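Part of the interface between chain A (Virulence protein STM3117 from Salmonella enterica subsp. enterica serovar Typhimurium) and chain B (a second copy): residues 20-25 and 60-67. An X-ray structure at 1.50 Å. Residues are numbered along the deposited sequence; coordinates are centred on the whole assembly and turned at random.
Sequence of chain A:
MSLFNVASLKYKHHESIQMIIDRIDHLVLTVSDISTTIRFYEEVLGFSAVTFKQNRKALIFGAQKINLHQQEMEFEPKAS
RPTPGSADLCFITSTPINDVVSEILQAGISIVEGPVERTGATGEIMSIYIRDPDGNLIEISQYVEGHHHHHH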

# COMPACT_ATOMS: atom_id res chain seq x y z
N ILE A 20 -18.72 0.99 1.22
CA ILE A 20 -17.92 1.78 2.20
C ILE A 20 -16.60 1.07 2.50
O ILE A 20 -16.60 -0.06 2.99
CB ILE A 20 -18.69 1.97 3.53
CG1 ILE A 20 -19.97 2.77 3.29
CG2 ILE A 20 -17.80 2.67 4.56
CD1 ILE A 20 -19.74 4.20 2.88
N ILE A 21 -15.49 1.74 2.20
CA ILE A 21 -14.15 1.20 2.44
C ILE A 21 -13.64 1.75 3.76
O ILE A 21 -13.64 2.96 3.98
CB ILE A 21 -13.15 1.60 1.33
CG1 ILE A 21 -13.64 1.09 -0.03
CG2 ILE A 21 -11.77 1.05 1.66
CD1 ILE A 21 -13.96 -0.39 -0.07
N ASP A 22 -13.18 0.85 4.62
CA ASP A 22 -12.69 1.22 5.94
C ASP A 22 -11.19 1.47 6.07
O ASP A 22 -10.77 2.42 6.72
CB ASP A 22 -13.08 0.13 6.94
CG ASP A 22 -12.57 0.41 8.33
OD1 ASP A 22 -13.13 1.29 9.00
OD2 ASP A 22 -11.59 -0.25 8.76
N ARG A 23 -10.39 0.62 5.44
CA ARG A 23 -8.94 0.74 5.56
C ARG A 23 -8.23 -0.16 4.56
O ARG A 23 -8.86 -0.93 3.84
CB ARG A 23 -8.54 0.28 6.97
CG ARG A 23 -8.93 -1.19 7.24
CD ARG A 23 -8.57 -1.66 8.65
NE ARG A 23 -8.91 -3.07 8.88
CZ ARG A 23 -10.14 -3.54 9.06
NH1 ARG A 23 -11.18 -2.71 9.05
NH2 ARG A 23 -10.34 -4.84 9.26
N ILE A 24 -6.91 -0.05 4.54
CA ILE A 24 -6.09 -0.91 3.70
C ILE A 24 -5.79 -2.11 4.60
O ILE A 24 -5.46 -1.94 5.78
CB ILE A 24 -4.76 -0.22 3.33
CG1 ILE A 24 -5.01 0.88 2.29
CG2 ILE A 24 -3.75 -1.25 2.80
CD1 ILE A 24 -3.83 1.82 2.10
N ASP A 25 -5.94 -3.33 4.08
CA ASP A 25 -5.66 -4.53 4.86
C ASP A 25 -4.24 -4.99 4.60
O ASP A 25 -3.50 -5.36 5.52
CB ASP A 25 -6.60 -5.67 4.47
CG ASP A 25 -6.44 -6.88 5.37
OD1 ASP A 25 -6.86 -6.79 6.54
OD2 ASP A 25 -5.90 -7.91 4.92
N ILE B 60 -9.14 10.06 -0.24
CA ILE B 60 -9.27 9.74 1.17
C ILE B 60 -10.36 8.71 1.45
O ILE B 60 -11.35 8.63 0.73
CB ILE B 60 -9.55 11.01 1.98
CG1 ILE B 60 -8.36 11.96 1.87
CG2 ILE B 60 -9.84 10.67 3.43
CD1 ILE B 60 -8.59 13.31 2.50
N PHE B 61 -10.14 7.93 2.50
CA PHE B 61 -11.07 6.89 2.94
C PHE B 61 -10.63 6.50 4.35
O PHE B 61 -9.44 6.45 4.64
CB PHE B 61 -10.99 5.67 2.01
CG PHE B 61 -9.62 5.09 1.90
CD1 PHE B 61 -9.20 4.07 2.75
CD2 PHE B 61 -8.73 5.57 0.95
CE1 PHE B 61 -7.92 3.54 2.66
CE2 PHE B 61 -7.43 5.06 0.85
CZ PHE B 61 -7.03 4.04 1.71
N GLY B 62 -11.60 6.24 5.23
CA GLY B 62 -11.26 5.90 6.60
C GLY B 62 -10.32 6.96 7.17
O GLY B 62 -10.58 8.16 7.05
N ALA B 63 -9.22 6.51 7.77
CA ALA B 63 -8.23 7.42 8.34
C ALA B 63 -6.92 7.32 7.55
O ALA B 63 -5.83 7.52 8.11
CB ALA B 63 -7.98 7.08 9.80
N GLN B 64 -7.03 7.03 6.26
CA GLN B 64 -5.86 6.89 5.39
C GLN B 64 -6.10 7.61 4.07
O GLN B 64 -7.16 8.21 3.86
CB GLN B 64 -5.60 5.39 5.13
CG GLN B 64 -5.21 4.59 6.37
CD GLN B 64 -5.27 3.09 6.14
OE1 GLN B 64 -6.29 2.55 5.73
NE2 GLN B 64 -4.16 2.40 6.41
N LYS B 65 -5.12 7.58 3.18
CA LYS B 65 -5.28 8.23 1.89
C LYS B 65 -4.29 7.71 0.86
O LYS B 65 -3.29 7.08 1.20
CB LYS B 65 -5.13 9.76 2.01
CG LYS B 65 -3.72 10.24 2.31
CD LYS B 65 -3.58 11.74 2.06
CE LYS B 65 -2.17 12.24 2.33
NZ LYS B 65 -1.98 13.66 1.91
N ILE B 66 -4.59 7.98 -0.41
CA ILE B 66 -3.74 7.57 -1.51
C ILE B 66 -3.36 8.84 -2.27
O ILE B 66 -4.24 9.53 -2.80
CB ILE B 66 -4.49 6.64 -2.49
CG1 ILE B 66 -4.90 5.35 -1.78
CG2 ILE B 66 -3.62 6.37 -3.72
CD1 ILE B 66 -3.76 4.54 -1.27
N ASN B 67 -2.08 9.16 -2.30
CA ASN B 67 -1.64 10.35 -3.03
C ASN B 67 -1.47 9.97 -4.49
O ASN B 67 -1.03 8.86 -4.81
CB ASN B 67 -0.32 10.89 -2.46
CG ASN B 67 -0.50 11.53 -1.10
OD1 ASN B 67 -1.53 12.16 -0.83
ND2 ASN B 67 0.50 11.39 -0.24
O HOH W 1 -14.34 5.51 4.24
O HOH W 2 -8.57 3.80 7.95

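Chain A contributes one strand, residues 21-25. Chain B contributes the end of one strand, a turn, and the start of the next, which begins at Q64(B). The strand axes of 21-25 and 64-67 cross at 69° and come no closer than 8.0 Å. They do not pair as neighbours in a sheet. Contact is made instead by side chains, one direct hydrogen bond to a backbone amide, and two bridging waters.

I60(B) lies out of reach of residues 20-25 of chain A. F61(B) makes the first contact. Its CA-to-CB bond points toward the chain A stretch, and its ring enters an apolar patch. CZ of F61(B) lies 3.8 Å from CG1 of I24(A), at the ring edge. CD1 of F61(B) lies 4.1 Å from CG2 of I21(A). The CA of R23(A) also approaches the edge, 4.2 Å from CE1 of F61(B). The end of the R23(A) side chain leads away from the chain B stretch. NH1 of R23(A) forms a salt bridge with OD2 of D22(A) at 2.5 Å.

The backbone of F61(B) also holds the turn together. N of F61(B) donates to O of Q64(B) at 3.3 Å, and N of Q64(B) donates to O of F61(B) at 3.0 Å.

G62(B) sits within this turn at positive phi, a conformation that favours glycine. CA of G62(B) is 3.5 Å from O of D22(A), in a CA-H...O contact. A CB on G62(B) would lie about 2.1 Å from O of D22(A), a clash. The close backbone approach therefore depends on the absence of a side chain. N of G62(B) is 4.1 Å from O of I21(A), too far for a direct hydrogen bond, and water 1 bridges them from the side. It accepts from N of G62(B) at 3.0 Å and donates to O of I21(A) at 2.7 Å.

A63(B) uses its backbone in a similar way. Water 2 accepts from N of A63(B) at 2.8 Å and donates to O of D22(A) at 2.9 Å.

Q64(B) makes the direct hydrogen bond. N of I24(A) donates to OE1 of Q64(B) at 2.9 Å, with an angle of 150°. The side-chain amide thus supplies an acceptor for a strand NH. OE1 of Q64(B) also receives a weak bond from water 2 at 3.4 Å. NE2 is hydrogen-bonded elsewhere in the structure.

The CA-to-CB bond of K65(B) points away from the chain A stretch. That of I66(B) points sideways, but the end of its side chain comes nearer. CD1 of I66(B) lies 4.3 Å from CD1 of I24(A), extending the apolar contact beyond F61(B).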